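Local structure of 3,4-dihydroxy-2-butanone 4-phosphate synthase (1TKS) at residues B[22-34]-B[171-183]. The protein catalyses the conversion of D-ribulose 5-phosphate to 3,4-dihydroxy-2-butanone 4-phosphate and formate, a step of riboflavin biosynthesis. Numbering follows the deposited sequence.
Sequences IVMDDEDRENEGD and EDGLMMRLDDCIQ
L178, first residue of helix 178-188, packs against M24 and R29 in the long loop of the beta-hairpin formed by strands 21-24 and 34-38, a loop that holds a type I turn from D28 to N31. Its chi1 of -175° swings CG away from the backbone N and into the loop, where CD1 meets M24 CE, the two side chains crossing at about a right angle, while CD2 lies 3.5 Å from R29 CD and also packs on the carbonyl of E27. M24 bends at chi2 and chi3, which carries CE on to C181 SG, 3.6 Å away. That sulfur also sits against the bare CA of G33, and I22 closes the row with CG2 on C181 CB.

R29 O accepts from L178 N (3.3 Å, donor tilted from the carbonyl plane) and from a water that D179 N donates to. Farther out, R29 NH2 makes a salt bridge to D179 OD1 at 3.2 Å, with guanidinium and carboxylate planes 74° apart. G33 N donates to M176 O at 3.0 Å.

E30 probably binds magnesium and D34 the ribulose 5-phosphate, which would put this packing at the border of the active site; H145 hydrogen-bonds D25 and D34. R177, the N-cap residue, uses the edge of its guanidinium for E30: NH2 donates to E30 O at 2.8 Å, in plane with both groups. E32 runs alongside, its carboxylate against M175 CB, and OE2 stands 3.5 Å above the centre of the R177 guanidinium, a long, charge-only pairing.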
ATOM      1  N   ILE B  22      15.344 -10.745   4.698  1.00  7.13           N
ATOM      2  CA  ILE B  22      15.079 -10.513   3.289  1.00  8.48           C
ATOM      3  C   ILE B  22      14.846 -11.927   2.784  1.00  9.47           C
ATOM      4  O   ILE B  22      15.673 -12.812   3.002  1.00  9.84           O
ATOM      5  CB  ILE B  22      16.287  -9.885   2.574  1.00  8.80           C
ATOM      6  CG1 ILE B  22      16.525  -8.478   3.122  1.00 10.46           C
ATOM      7  CG2 ILE B  22      16.036  -9.833   1.066  1.00  9.65           C
ATOM      8  CD1 ILE B  22      17.854  -7.862   2.713  1.00 12.42           C
ATOM      9  N   VAL B  23      13.711 -12.140   2.133  1.00 10.05           N
ATOM     10  CA  VAL B  23      13.359 -13.465   1.648  1.00  9.45           C
ATOM     11  C   VAL B  23      13.189 -13.539   0.131  1.00  8.07           C
ATOM     12  O   VAL B  23      12.419 -12.776  -0.446  1.00  9.11           O
ATOM     13  CB  VAL B  23      12.054 -13.937   2.337  1.00  9.79           C
ATOM     14  CG1 VAL B  23      11.663 -15.311   1.850  1.00 10.16           C
ATOM     15  CG2 VAL B  23      12.245 -13.947   3.853  1.00 11.85           C
ATOM     16  N   MET B  24      13.921 -14.459  -0.501  1.00  7.95           N
ATOM     17  CA  MET B  24      13.854 -14.681  -1.950  1.00  8.46           C
ATOM     18  C   MET B  24      13.213 -16.059  -2.127  1.00  9.52           C
ATOM     19  O   MET B  24      13.147 -16.837  -1.173  1.00  8.54           O
ATOM     20  CB  MET B  24      15.249 -14.747  -2.578  1.00  8.03           C
ATOM     21  CG  MET B  24      16.300 -13.878  -1.972  1.00  9.24           C
ATOM     22  SD  MET B  24      15.879 -12.113  -2.067  1.00  8.96           S
ATOM     23  CE  MET B  24      16.308 -11.746  -3.710  1.00 12.70           C
ATOM     24  N   ASP B  25      12.732 -16.358  -3.329  1.00  9.68           N
ATOM     25  CA  ASP B  25      12.135 -17.667  -3.599  1.00 10.76           C
ATOM     26  C   ASP B  25      13.196 -18.759  -3.523  1.00 10.03           C
ATOM     27  O   ASP B  25      12.990 -19.798  -2.897  1.00 10.32           O
ATOM     28  CB  ASP B  25      11.503 -17.705  -4.989  1.00 11.13           C
ATOM     29  CG  ASP B  25      10.178 -16.990  -5.045  1.00 13.12           C
ATOM     30  OD1 ASP B  25       9.461 -16.993  -4.025  1.00 14.43           O
ATOM     31  OD2 ASP B  25       9.843 -16.442  -6.115  1.00 16.10           O
ATOM     32  N   ASP B  26      14.318 -18.531  -4.195  1.00  8.78           N
ATOM     33  CA  ASP B  26      15.423 -19.479  -4.182  1.00  8.33           C
ATOM     34  C   ASP B  26      16.728 -18.731  -4.423  1.00  8.70           C
ATOM     35  O   ASP B  26      16.815 -17.542  -4.126  1.00 10.57           O
ATOM     36  CB  ASP B  26      15.206 -20.613  -5.204  1.00  9.88           C
ATOM     37  CG  ASP B  26      14.960 -20.121  -6.624  1.00  9.94           C
ATOM     38  OD1 ASP B  26      14.342 -20.892  -7.388  1.00 10.25           O
ATOM     39  OD2 ASP B  26      15.378 -19.005  -6.983  1.00  8.78           O
ATOM     40  N   GLU B  27      17.741 -19.409  -4.943  1.00  9.22           N
ATOM     41  CA  GLU B  27      19.024 -18.753  -5.157  1.00  9.12           C
ATOM     42  C   GLU B  27      19.167 -17.938  -6.441  1.00  8.71           C
ATOM     43  O   GLU B  27      20.168 -17.249  -6.617  1.00  9.56           O
ATOM     44  CB  GLU B  27      20.156 -19.787  -5.105  1.00 11.46           C
ATOM     45  CG  GLU B  27      20.182 -20.640  -3.845  1.00 13.74           C
ATOM     46  CD  GLU B  27      21.486 -21.400  -3.687  1.00 17.94           C
ATOM     47  OE1 GLU B  27      22.193 -21.591  -4.699  1.00 19.11           O
ATOM     48  OE2 GLU B  27      21.805 -21.820  -2.554  1.00 19.52           O
ATOM     49  N   ASP B  28      18.176 -17.991  -7.327  1.00  9.47           N
ATOM     50  CA  ASP B  28      18.267 -17.274  -8.602  1.00  9.88           C
ATOM     51  C   ASP B  28      18.520 -15.773  -8.493  1.00 10.67           C
ATOM     52  O   ASP B  28      17.860 -15.073  -7.729  1.00  8.83           O
ATOM     53  CB  ASP B  28      17.014 -17.507  -9.449  1.00  9.50           C
ATOM     54  CG  ASP B  28      17.268 -17.269 -10.923  1.00 12.34           C
ATOM     55  OD1 ASP B  28      17.909 -18.134 -11.563  1.00 11.96           O
ATOM     56  OD2 ASP B  28      16.846 -16.214 -11.439  1.00 15.56           O
ATOM     57  N   ARG B  29      19.475 -15.286  -9.278  1.00 11.54           N
ATOM     58  CA  ARG B  29      19.823 -13.872  -9.264  1.00 11.96           C
ATOM     59  C   ARG B  29      18.672 -12.949  -9.644  1.00 11.11           C
ATOM     60  O   ARG B  29      18.643 -11.794  -9.224  1.00 11.23           O
ATOM     61  CB  ARG B  29      21.000 -13.601 -10.207  1.00 15.82           C
ATOM     62  CG  ARG B  29      22.287 -14.315  -9.847  1.00 21.71           C
ATOM     63  CD  ARG B  29      22.956 -13.690  -8.638  1.00 26.71           C
ATOM     64  NE  ARG B  29      24.279 -14.263  -8.395  1.00 31.00           N
ATOM     65  CZ  ARG B  29      25.102 -13.859  -7.434  1.00 32.14           C
ATOM     66  NH1 ARG B  29      26.288 -14.434  -7.287  1.00 34.52           N
ATOM     67  NH2 ARG B  29      24.741 -12.873  -6.623  1.00 32.11           N
ATOM     68  N   GLU B  30      17.720 -13.445 -10.428  1.00 11.05           N
ATOM     69  CA  GLU B  30      16.606 -12.602 -10.856  1.00 10.58           C
ATOM     70  C   GLU B  30      15.449 -12.500  -9.870  1.00 10.64           C
ATOM     71  O   GLU B  30      14.512 -11.739 -10.094  1.00 10.69           O
ATOM     72  CB  GLU B  30      16.084 -13.064 -12.216  1.00 11.10           C
ATOM     73  CG  GLU B  30      17.110 -12.924 -13.329  1.00 13.33           C
ATOM     74  CD  GLU B  30      16.498 -13.030 -14.711  1.00 14.67           C
ATOM     75  OE1 GLU B  30      16.096 -14.142 -15.108  1.00 13.80           O
ATOM     76  OE2 GLU B  30      16.413 -11.993 -15.395  1.00 17.14           O
ATOM     77  N   ASN B  31      15.512 -13.257  -8.780  1.00  9.24           N
ATOM     78  CA  ASN B  31      14.451 -13.207  -7.778  1.00  9.89           C
ATOM     79  C   ASN B  31      14.342 -11.811  -7.176  1.00 10.44           C
ATOM     80  O   ASN B  31      15.346 -11.116  -7.016  1.00 10.04           O
ATOM     81  CB  ASN B  31      14.735 -14.190  -6.640  1.00  9.89           C
ATOM     82  CG  ASN B  31      14.518 -15.635  -7.034  1.00 11.08           C
ATOM     83  OD1 ASN B  31      15.098 -16.541  -6.432  1.00 11.96           O
ATOM     84  ND2 ASN B  31      13.668 -15.865  -8.028  1.00 11.88           N
ATOM     85  N   GLU B  32      13.120 -11.417  -6.831  1.00 10.56           N
ATOM     86  CA  GLU B  32      12.872 -10.123  -6.206  1.00 11.62           C
ATOM     87  C   GLU B  32      12.705 -10.394  -4.708  1.00 11.04           C
ATOM     88  O   GLU B  32      12.042 -11.359  -4.317  1.00 11.47           O
ATOM     89  CB  GLU B  32      11.608  -9.482  -6.781  1.00 13.73           C
ATOM     90  CG  GLU B  32      11.563  -9.474  -8.305  1.00 16.98           C
ATOM     91  CD  GLU B  32      10.438  -8.621  -8.845  1.00 17.02           C
ATOM     92  OE1 GLU B  32       9.338  -8.646  -8.253  1.00 21.03           O
ATOM     93  OE2 GLU B  32      10.654  -7.934  -9.866  1.00 18.87           O
ATOM     94  N   GLY B  33      13.304  -9.545  -3.877  1.00  9.67           N
ATOM     95  CA  GLY B  33      13.247  -9.753  -2.440  1.00  9.07           C
ATOM     96  C   GLY B  33      12.186  -9.016  -1.641  1.00  8.67           C
ATOM     97  O   GLY B  33      11.835  -7.873  -1.935  1.00  9.32           O
ATOM     98  N   ASP B  34      11.675  -9.690  -0.614  1.00  9.37           N
ATOM     99  CA  ASP B  34      10.666  -9.114   0.264  1.00  9.56           C
ATOM    100  C   ASP B  34      11.185  -9.064   1.690  1.00  9.79           C
ATOM    101  O   ASP B  34      11.940  -9.940   2.117  1.00 10.29           O
ATOM    102  CB  ASP B  34       9.378  -9.950   0.260  1.00 11.26           C
ATOM    103  CG  ASP B  34       8.560  -9.791  -1.014  1.00 13.81           C
ATOM    104  OD1 ASP B  34       8.843  -8.882  -1.815  1.00 17.47           O
ATOM    105  OD2 ASP B  34       7.615 -10.586  -1.201  1.00 19.81           O
ATOM    106  N   GLU B 171      16.118   4.616  -6.712  1.00 13.99           N
ATOM    107  CA  GLU B 171      16.483   5.255  -7.971  1.00 15.02           C
ATOM    108  C   GLU B 171      15.367   5.306  -9.007  1.00 15.07           C
ATOM    109  O   GLU B 171      15.155   6.335  -9.651  1.00 16.69           O
ATOM    110  CB  GLU B 171      17.689   4.554  -8.614  1.00 15.88           C
ATOM    111  CG  GLU B 171      19.013   4.689  -7.866  1.00 17.50           C
ATOM    112  CD  GLU B 171      19.188   3.665  -6.759  1.00 19.66           C
ATOM    113  OE1 GLU B 171      20.291   3.621  -6.166  1.00 21.13           O
ATOM    114  OE2 GLU B 171      18.233   2.907  -6.479  1.00 17.78           O
ATOM    115  N   ASP B 172      14.648   4.200  -9.158  1.00 13.28           N
ATOM    116  CA  ASP B 172      13.612   4.121 -10.176  1.00 12.07           C
ATOM    117  C   ASP B 172      12.342   3.377  -9.802  1.00 10.88           C
ATOM    118  O   ASP B 172      11.480   3.166 -10.654  1.00 10.39           O
ATOM    119  CB  ASP B 172      14.199   3.481 -11.434  1.00 13.40           C
ATOM    120  CG  ASP B 172      14.995   2.218 -11.128  1.00 13.80           C
ATOM    121  OD1 ASP B 172      14.738   1.575 -10.086  1.00 12.84           O
ATOM    122  OD2 ASP B 172      15.870   1.859 -11.941  1.00 16.09           O
ATOM    123  N   GLY B 173      12.239   2.960  -8.547  1.00 10.16           N
ATOM    124  CA  GLY B 173      11.051   2.255  -8.102  1.00 11.05           C
ATOM    125  C   GLY B 173      10.965   0.806  -8.545  1.00 10.51           C
ATOM    126  O   GLY B 173       9.932   0.160  -8.360  1.00 10.05           O
ATOM    127  N   LEU B 174      12.036   0.283  -9.135  1.00  9.40           N
ATOM    128  CA  LEU B 174      12.030  -1.107  -9.576  1.00  9.99           C
ATOM    129  C   LEU B 174      12.258  -2.014  -8.374  1.00 10.13           C
ATOM    130  O   LEU B 174      12.978  -1.645  -7.446  1.00  9.79           O
ATOM    131  CB  LEU B 174      13.119  -1.349 -10.630  1.00 10.05           C
ATOM    132  CG  LEU B 174      12.974  -0.583 -11.952  1.00 10.90           C
ATOM    133  CD1 LEU B 174      14.068  -1.017 -12.918  1.00 12.29           C
ATOM    134  CD2 LEU B 174      11.603  -0.846 -12.560  1.00 12.26           C
ATOM    135  N   MET B 175      11.634  -3.190  -8.388  1.00  9.28           N
ATOM    136  CA  MET B 175      11.787  -4.146  -7.296  1.00 10.47           C
ATOM    137  C   MET B 175      13.240  -4.598  -7.217  1.00 10.38           C
ATOM    138  O   MET B 175      13.911  -4.757  -8.241  1.00 10.67           O
ATOM    139  CB  MET B 175      10.863  -5.351  -7.504  1.00  8.88           C
ATOM    140  CG  MET B 175       9.482  -5.212  -6.853  1.00 11.77           C
ATOM    141  SD  MET B 175       8.518  -3.761  -7.374  1.00 12.59           S
ATOM    142  CE  MET B 175       7.338  -3.616  -5.973  1.00 12.10           C
ATOM    143  N   MET B 176      13.728  -4.789  -5.997  1.00  9.15           N
ATOM    144  CA  MET B 176      15.105  -5.205  -5.801  1.00 10.08           C
ATOM    145  C   MET B 176      15.342  -6.664  -6.134  1.00 10.57           C
ATOM    146  O   MET B 176      14.681  -7.552  -5.590  1.00 10.39           O
ATOM    147  CB  MET B 176      15.553  -4.956  -4.357  1.00  9.80           C
ATOM    148  CG  MET B 176      15.712  -3.499  -3.990  1.00 12.28           C
ATOM    149  SD  MET B 176      16.615  -3.324  -2.447  1.00 10.04           S
ATOM    150  CE  MET B 176      15.952  -1.787  -1.856  1.00 16.03           C
ATOM    151  N   ARG B 177      16.297  -6.895  -7.032  1.00 10.69           N
ATOM    152  CA  ARG B 177      16.702  -8.238  -7.448  1.00 11.69           C
ATOM    153  C   ARG B 177      17.713  -8.711  -6.405  1.00 10.28           C
ATOM    154  O   ARG B 177      18.032  -7.964  -5.482  1.00  8.72           O
ATOM    155  CB  ARG B 177      17.373  -8.177  -8.819  1.00 14.00           C
ATOM    156  CG  ARG B 177      16.532  -7.528  -9.897  1.00 21.04           C
ATOM    157  CD  ARG B 177      15.396  -8.444 -10.314  1.00 19.90           C
ATOM    158  NE  ARG B 177      14.549  -7.848 -11.348  1.00 22.03           N
ATOM    159  CZ  ARG B 177      13.570  -8.495 -11.974  1.00 22.61           C
ATOM    160  NH1 ARG B 177      12.843  -7.877 -12.894  1.00 23.37           N
ATOM    161  NH2 ARG B 177      13.319  -9.765 -11.687  1.00 22.30           N
ATOM    162  N   LEU B 178      18.248  -9.921  -6.567  1.00 10.27           N
ATOM    163  CA  LEU B 178      19.195 -10.460  -5.592  1.00  9.98           C
ATOM    164  C   LEU B 178      20.379  -9.547  -5.296  1.00 10.23           C
ATOM    165  O   LEU B 178      20.687  -9.283  -4.130  1.00  8.66           O
ATOM    166  CB  LEU B 178      19.719 -11.835  -6.027  1.00 10.60           C
ATOM    167  CG  LEU B 178      20.642 -12.530  -5.006  1.00 11.36           C
ATOM    168  CD1 LEU B 178      19.855 -12.830  -3.727  1.00 10.65           C
ATOM    169  CD2 LEU B 178      21.209 -13.818  -5.596  1.00 10.21           C
ATOM    170  N   ASP B 179      21.047  -9.062  -6.336  1.00 10.18           N
ATOM    171  CA  ASP B 179      22.198  -8.202  -6.119  1.00 10.83           C
ATOM    172  C   ASP B 179      21.861  -6.993  -5.263  1.00 10.07           C
ATOM    173  O   ASP B 179      22.586  -6.664  -4.325  1.00  9.78           O
ATOM    174  CB  ASP B 179      22.799  -7.761  -7.455  1.00 12.72           C
ATOM    175  CG  ASP B 179      23.670  -8.835  -8.077  1.00 17.32           C
ATOM    176  OD1 ASP B 179      23.815  -9.907  -7.458  1.00 20.04           O
ATOM    177  OD2 ASP B 179      24.214  -8.608  -9.178  1.00 18.65           O
ATOM    178  N   ASP B 180      20.752  -6.333  -5.570  1.00 10.01           N
ATOM    179  CA  ASP B 180      20.361  -5.170  -4.790  1.00  9.86           C
ATOM    180  C   ASP B 180      19.953  -5.577  -3.375  1.00  9.91           C
ATOM    181  O   ASP B 180      20.145  -4.814  -2.430  1.00 10.18           O
ATOM    182  CB  ASP B 180      19.229  -4.416  -5.489  1.00 11.70           C
ATOM    183  CG  ASP B 180      19.733  -3.516  -6.610  1.00 12.00           C
ATOM    184  OD1 ASP B 180      18.907  -3.024  -7.405  1.00 14.19           O
ATOM    185  OD2 ASP B 180      20.961  -3.291  -6.691  1.00 15.08           O
ATOM    186  N   CYS B 181      19.404  -6.778  -3.223  1.00  8.77           N
ATOM    187  CA  CYS B 181      19.005  -7.246  -1.898  1.00  7.91           C
ATOM    188  C   CYS B 181      20.228  -7.502  -1.032  1.00  8.23           C
ATOM    189  O   CYS B 181      20.217  -7.229   0.169  1.00 10.13           O
ATOM    190  CB  CYS B 181      18.176  -8.528  -2.000  1.00  9.37           C
ATOM    191  SG  CYS B 181      16.506  -8.270  -2.660  1.00  9.84           S
ATOM    192  N   ILE B 182      21.274  -8.048  -1.646  1.00  9.43           N
ATOM    193  CA  ILE B 182      22.521  -8.328  -0.944  1.00 10.54           C
ATOM    194  C   ILE B 182      23.086  -6.998  -0.455  1.00 10.38           C
ATOM    195  O   ILE B 182      23.529  -6.876   0.686  1.00 11.27           O
ATOM    196  CB  ILE B 182      23.536  -9.017  -1.888  1.00 10.62           C
ATOM    197  CG1 ILE B 182      23.026 -10.409  -2.257  1.00 11.55           C
ATOM    198  CG2 ILE B 182      24.908  -9.085  -1.231  1.00 11.21           C
ATOM    199  CD1 ILE B 182      23.897 -11.146  -3.253  1.00 10.91           C
ATOM    200  N   GLN B 183      23.052  -5.997  -1.329  1.00 11.57           N
ATOM    201  CA  GLN B 183      23.538  -4.665  -0.989  1.00 13.51           C
ATOM    202  C   GLN B 183      22.719  -4.071   0.159  1.00 12.07           C
ATOM    203  O   GLN B 183      23.272  -3.495   1.097  1.00 12.94           O
ATOM    204  CB  GLN B 183      23.457  -3.760  -2.223  1.00 16.35           C
ATOM    205  CG  GLN B 183      23.146  -2.301  -1.940  1.00 26.01           C
ATOM    206  CD  GLN B 183      24.184  -1.636  -1.071  1.00 29.75           C
ATOM    207  OE1 GLN B 183      25.360  -1.578  -1.425  1.00 33.87           O
ATOM    208  NE2 GLN B 183      23.754  -1.124   0.077  1.00 33.65           N
TER
HETATM  209  O   HOH W   1      20.412  -9.673  -9.204  1.00 12.85           O